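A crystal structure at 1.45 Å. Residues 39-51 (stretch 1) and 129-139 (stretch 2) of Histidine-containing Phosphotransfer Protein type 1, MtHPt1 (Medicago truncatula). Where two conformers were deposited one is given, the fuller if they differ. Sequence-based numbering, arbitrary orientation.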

# COMPACT_ATOMS: atom_id res chain seq x y z
N PRO A 39 -1.77 5.87 19.72
CA PRO A 39 -0.78 6.53 18.90
C PRO A 39 -0.15 5.62 17.87
O PRO A 39 0.61 6.10 17.01
CB PRO A 39 0.27 6.89 19.97
CG PRO A 39 -0.01 5.91 21.04
CD PRO A 39 -1.37 5.78 21.14
N GLU A 40 -0.42 4.32 17.98
CA GLU A 40 0.11 3.33 17.04
C GLU A 40 -0.92 2.73 16.10
O GLU A 40 -0.61 1.75 15.38
CB GLU A 40 0.74 2.18 17.85
CG GLU A 40 1.79 2.68 18.88
CD GLU A 40 2.91 3.54 18.29
OE1 GLU A 40 3.19 3.42 17.09
OE2 GLU A 40 3.54 4.34 19.03
N PHE A 41 -2.11 3.33 16.00
CA PHE A 41 -3.14 2.80 15.14
C PHE A 41 -2.69 2.67 13.65
O PHE A 41 -2.96 1.66 13.01
CB PHE A 41 -4.38 3.71 15.24
CG PHE A 41 -5.49 3.35 14.28
CD1 PHE A 41 -6.18 2.11 14.39
CD2 PHE A 41 -5.82 4.21 13.29
CE1 PHE A 41 -7.18 1.85 13.46
CE2 PHE A 41 -6.84 3.88 12.34
CZ PHE A 41 -7.48 2.71 12.49
N VAL A 42 -2.09 3.70 13.09
CA VAL A 42 -1.70 3.65 11.68
C VAL A 42 -0.68 2.54 11.42
O VAL A 42 -0.83 1.78 10.50
CB VAL A 42 -1.23 5.05 11.17
CG1 VAL A 42 -0.67 4.96 9.75
CG2 VAL A 42 -2.30 6.09 11.25
N PHE A 43 0.32 2.48 12.27
CA PHE A 43 1.30 1.39 12.20
C PHE A 43 0.60 0.02 12.19
O PHE A 43 0.91 -0.90 11.43
CB PHE A 43 2.27 1.48 13.37
CG PHE A 43 3.25 0.37 13.39
CD1 PHE A 43 4.49 0.50 12.79
CD2 PHE A 43 2.95 -0.83 14.00
CE1 PHE A 43 5.40 -0.53 12.82
CE2 PHE A 43 3.84 -1.87 14.02
CZ PHE A 43 5.08 -1.71 13.41
N GLU A 44 -0.35 -0.16 13.11
CA GLU A 44 -1.02 -1.45 13.24
C GLU A 44 -1.81 -1.81 11.98
O GLU A 44 -1.82 -2.95 11.53
CB GLU A 44 -1.91 -1.47 14.48
CG GLU A 44 -1.05 -1.27 15.70
CD GLU A 44 -1.85 -1.02 16.97
OE1 GLU A 44 -3.10 -0.85 16.86
OE2 GLU A 44 -1.22 -1.00 18.07
N VAL A 45 -2.49 -0.81 11.41
CA VAL A 45 -3.32 -1.04 10.26
C VAL A 45 -2.43 -1.35 9.06
O VAL A 45 -2.72 -2.27 8.33
CB VAL A 45 -4.20 0.20 9.95
CG1 VAL A 45 -4.90 0.06 8.58
CG2 VAL A 45 -5.28 0.39 11.02
N VAL A 46 -1.37 -0.57 8.87
CA VAL A 46 -0.40 -0.84 7.77
C VAL A 46 0.19 -2.27 7.92
O VAL A 46 0.30 -2.98 6.90
CB VAL A 46 0.67 0.26 7.74
CG1 VAL A 46 1.80 -0.08 6.85
CG2 VAL A 46 -0.01 1.62 7.27
N SER A 47 0.51 -2.65 9.16
CA SER A 47 1.03 -4.00 9.42
C SER A 47 0.08 -5.09 9.03
O SER A 47 0.48 -6.09 8.41
CB SER A 47 1.42 -4.17 10.87
OG SER A 47 2.62 -3.48 11.08
N LEU A 48 -1.21 -4.90 9.34
CA LEU A 48 -2.19 -5.89 8.93
C LEU A 48 -2.25 -6.02 7.39
O LEU A 48 -2.41 -7.11 6.86
CB LEU A 48 -3.60 -5.52 9.45
CG LEU A 48 -3.83 -5.68 10.92
CD1 LEU A 48 -5.11 -4.90 11.25
CD2 LEU A 48 -3.95 -7.19 11.28
N PHE A 49 -2.23 -4.89 6.71
CA PHE A 49 -2.20 -4.82 5.25
C PHE A 49 -0.97 -5.57 4.73
O PHE A 49 -1.12 -6.36 3.77
CB PHE A 49 -2.20 -3.37 4.81
CG PHE A 49 -2.01 -3.17 3.33
CD1 PHE A 49 -3.03 -3.54 2.46
CD2 PHE A 49 -0.87 -2.63 2.81
CE1 PHE A 49 -2.89 -3.37 1.09
CE2 PHE A 49 -0.73 -2.50 1.43
CZ PHE A 49 -1.78 -2.81 0.59
N PHE A 50 0.21 -5.35 5.28
CA PHE A 50 1.40 -6.04 4.74
C PHE A 50 1.24 -7.55 4.87
O PHE A 50 1.49 -8.31 3.89
CB PHE A 50 2.66 -5.60 5.45
CG PHE A 50 3.04 -4.20 5.26
CD1 PHE A 50 2.57 -3.46 4.22
CD2 PHE A 50 3.92 -3.60 6.15
CE1 PHE A 50 2.93 -2.12 4.06
CE2 PHE A 50 4.37 -2.29 5.96
CZ PHE A 50 3.86 -1.55 4.91
N ASP A 51 0.79 -7.99 6.03
CA ASP A 51 0.59 -9.46 6.22
C ASP A 51 -0.43 -10.08 5.21
O ASP A 51 -0.12 -11.14 4.55
CB ASP A 51 0.14 -9.73 7.66
CG ASP A 51 1.21 -9.33 8.70
OD1 ASP A 51 2.33 -8.97 8.30
OD2 ASP A 51 0.93 -9.41 9.91
N LYS A 129 8.37 2.51 1.30
CA LYS A 129 8.27 3.93 1.62
C LYS A 129 7.55 4.09 2.98
O LYS A 129 7.89 4.97 3.80
CB LYS A 129 7.52 4.69 0.53
CG LYS A 129 8.31 4.80 -0.76
CD LYS A 129 7.44 5.34 -1.86
CE LYS A 129 8.16 5.61 -3.19
NZ LYS A 129 9.10 6.70 -3.07
N LEU A 130 6.49 3.31 3.22
CA LEU A 130 5.79 3.36 4.50
C LEU A 130 6.69 2.98 5.66
O LEU A 130 6.62 3.59 6.74
CB LEU A 130 4.53 2.49 4.50
CG LEU A 130 3.35 3.09 3.74
CD1 LEU A 130 2.24 2.12 3.59
CD2 LEU A 130 2.82 4.31 4.47
N GLU A 131 7.54 1.97 5.47
CA GLU A 131 8.47 1.57 6.54
C GLU A 131 9.38 2.75 6.87
O GLU A 131 9.69 3.00 8.04
CB GLU A 131 9.22 0.33 6.17
CG GLU A 131 8.29 -0.84 6.09
CD GLU A 131 9.02 -2.12 5.68
OE1 GLU A 131 10.06 -2.09 4.98
OE2 GLU A 131 8.52 -3.23 5.95
N THR A 132 9.91 3.39 5.86
CA THR A 132 10.76 4.58 6.02
C THR A 132 9.99 5.71 6.77
O THR A 132 10.50 6.33 7.71
CB THR A 132 11.33 5.06 4.70
OG1 THR A 132 12.24 4.06 4.24
CG2 THR A 132 12.06 6.42 4.82
N LEU A 133 8.79 6.02 6.33
CA LEU A 133 7.96 7.03 6.96
C LEU A 133 7.72 6.70 8.44
O LEU A 133 7.88 7.56 9.30
CB LEU A 133 6.65 7.13 6.17
CG LEU A 133 5.75 8.26 6.66
CD1 LEU A 133 6.25 9.59 6.21
CD2 LEU A 133 4.30 7.99 6.19
N LEU A 134 7.31 5.45 8.69
CA LEU A 134 7.00 5.00 10.07
C LEU A 134 8.25 4.99 10.98
O LEU A 134 8.16 5.34 12.16
CB LEU A 134 6.29 3.67 10.05
CG LEU A 134 4.87 3.85 9.51
CD1 LEU A 134 4.27 2.49 9.27
CD2 LEU A 134 3.97 4.67 10.49
N ARG A 135 9.40 4.62 10.41
CA ARG A 135 10.66 4.68 11.15
C ARG A 135 11.02 6.11 11.55
O ARG A 135 11.50 6.35 12.66
CB ARG A 135 11.79 4.06 10.32
CG ARG A 135 11.92 2.55 10.47
CD ARG A 135 13.27 2.06 9.99
NE ARG A 135 13.33 1.96 8.53
CZ ARG A 135 12.88 0.93 7.84
NH1 ARG A 135 12.34 -0.11 8.46
NH2 ARG A 135 12.98 0.92 6.51
N LEU A 136 10.80 7.05 10.64
CA LEU A 136 11.09 8.47 10.89
C LEU A 136 10.15 8.99 11.99
O LEU A 136 10.56 9.67 12.92
CB LEU A 136 10.92 9.29 9.62
CG LEU A 136 11.22 10.78 9.76
CD1 LEU A 136 12.60 11.02 10.31
CD2 LEU A 136 11.08 11.43 8.40
N GLU A 137 8.86 8.66 11.90
CA GLU A 137 7.92 9.02 12.93
C GLU A 137 8.37 8.51 14.30
O GLU A 137 8.26 9.21 15.29
CB GLU A 137 6.52 8.49 12.64
CG GLU A 137 5.88 9.18 11.46
CD GLU A 137 4.42 8.79 11.19
OE1 GLU A 137 3.76 8.13 12.03
OE2 GLU A 137 3.90 9.22 10.10
N GLN A 138 8.77 7.24 14.37
CA GLN A 138 9.21 6.68 15.64
C GLN A 138 10.40 7.47 16.19
O GLN A 138 10.52 7.73 17.39
CB GLN A 138 9.60 5.21 15.50
CG GLN A 138 8.51 4.26 15.12
CD GLN A 138 7.52 3.87 16.21
OE1 GLN A 138 6.53 3.18 15.90
NE2 GLN A 138 7.79 4.22 17.47
N GLN A 139 11.30 7.89 15.30
CA GLN A 139 12.46 8.69 15.73
C GLN A 139 12.05 10.08 16.25
O GLN A 139 12.51 10.53 17.31
CB GLN A 139 13.49 8.83 14.61
CG GLN A 139 14.10 7.54 14.23
CD GLN A 139 14.74 7.50 12.82
OE1 GLN A 139 14.74 8.49 12.06
NE2 GLN A 139 15.19 6.32 12.44

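The two helices run nearly antiparallel, their N-to-C directions 157° apart and their axes 11.4 Å apart at closest approach. No hydrogen bond crosses between them; the contact, which buries 378 Å² with both sides summed, rests mainly on apolar packing. L134 contributes most to it. Its CA-to-CB bond points toward the first helix, and with chi1 m and chi2 t its CD1 lies 4.0 Å from F43 CD1 and 4.3 Å from V46 CG1. One methyl thus touches residues three apart in sequence, which a helical turn brings onto the same side. F43, itself exposed, points its CA-to-CB bond toward the second helix, and its ring, in the t rotamer, meets this methyl obliquely.

One turn earlier in its helix, L130 repeats the m,t rotamer of L134. Its CD1 packs 4.0 Å from V46 CG1, so the compact, buried valine sits against both leucines. F50 extends the apolar seam: its CZ lies 4.1 Å from L130 CB, which approaches the ring at its edge, and its CE2 is 4.2 Å from E131 CG. The CA-to-CB bond of E131 points sideways, but the end of the side chain comes nearer; CG is its closest atom to the ring, and OE2 lies about as near, 4.3 Å from F50 CE2.

At the other end, polar side chains suit the more open surroundings. E40 and Q138 both begin sideways and bend inward, bringing E40 OE1 within 3.6 Å of Q138 OE1, a proximity without a hydrogen bond.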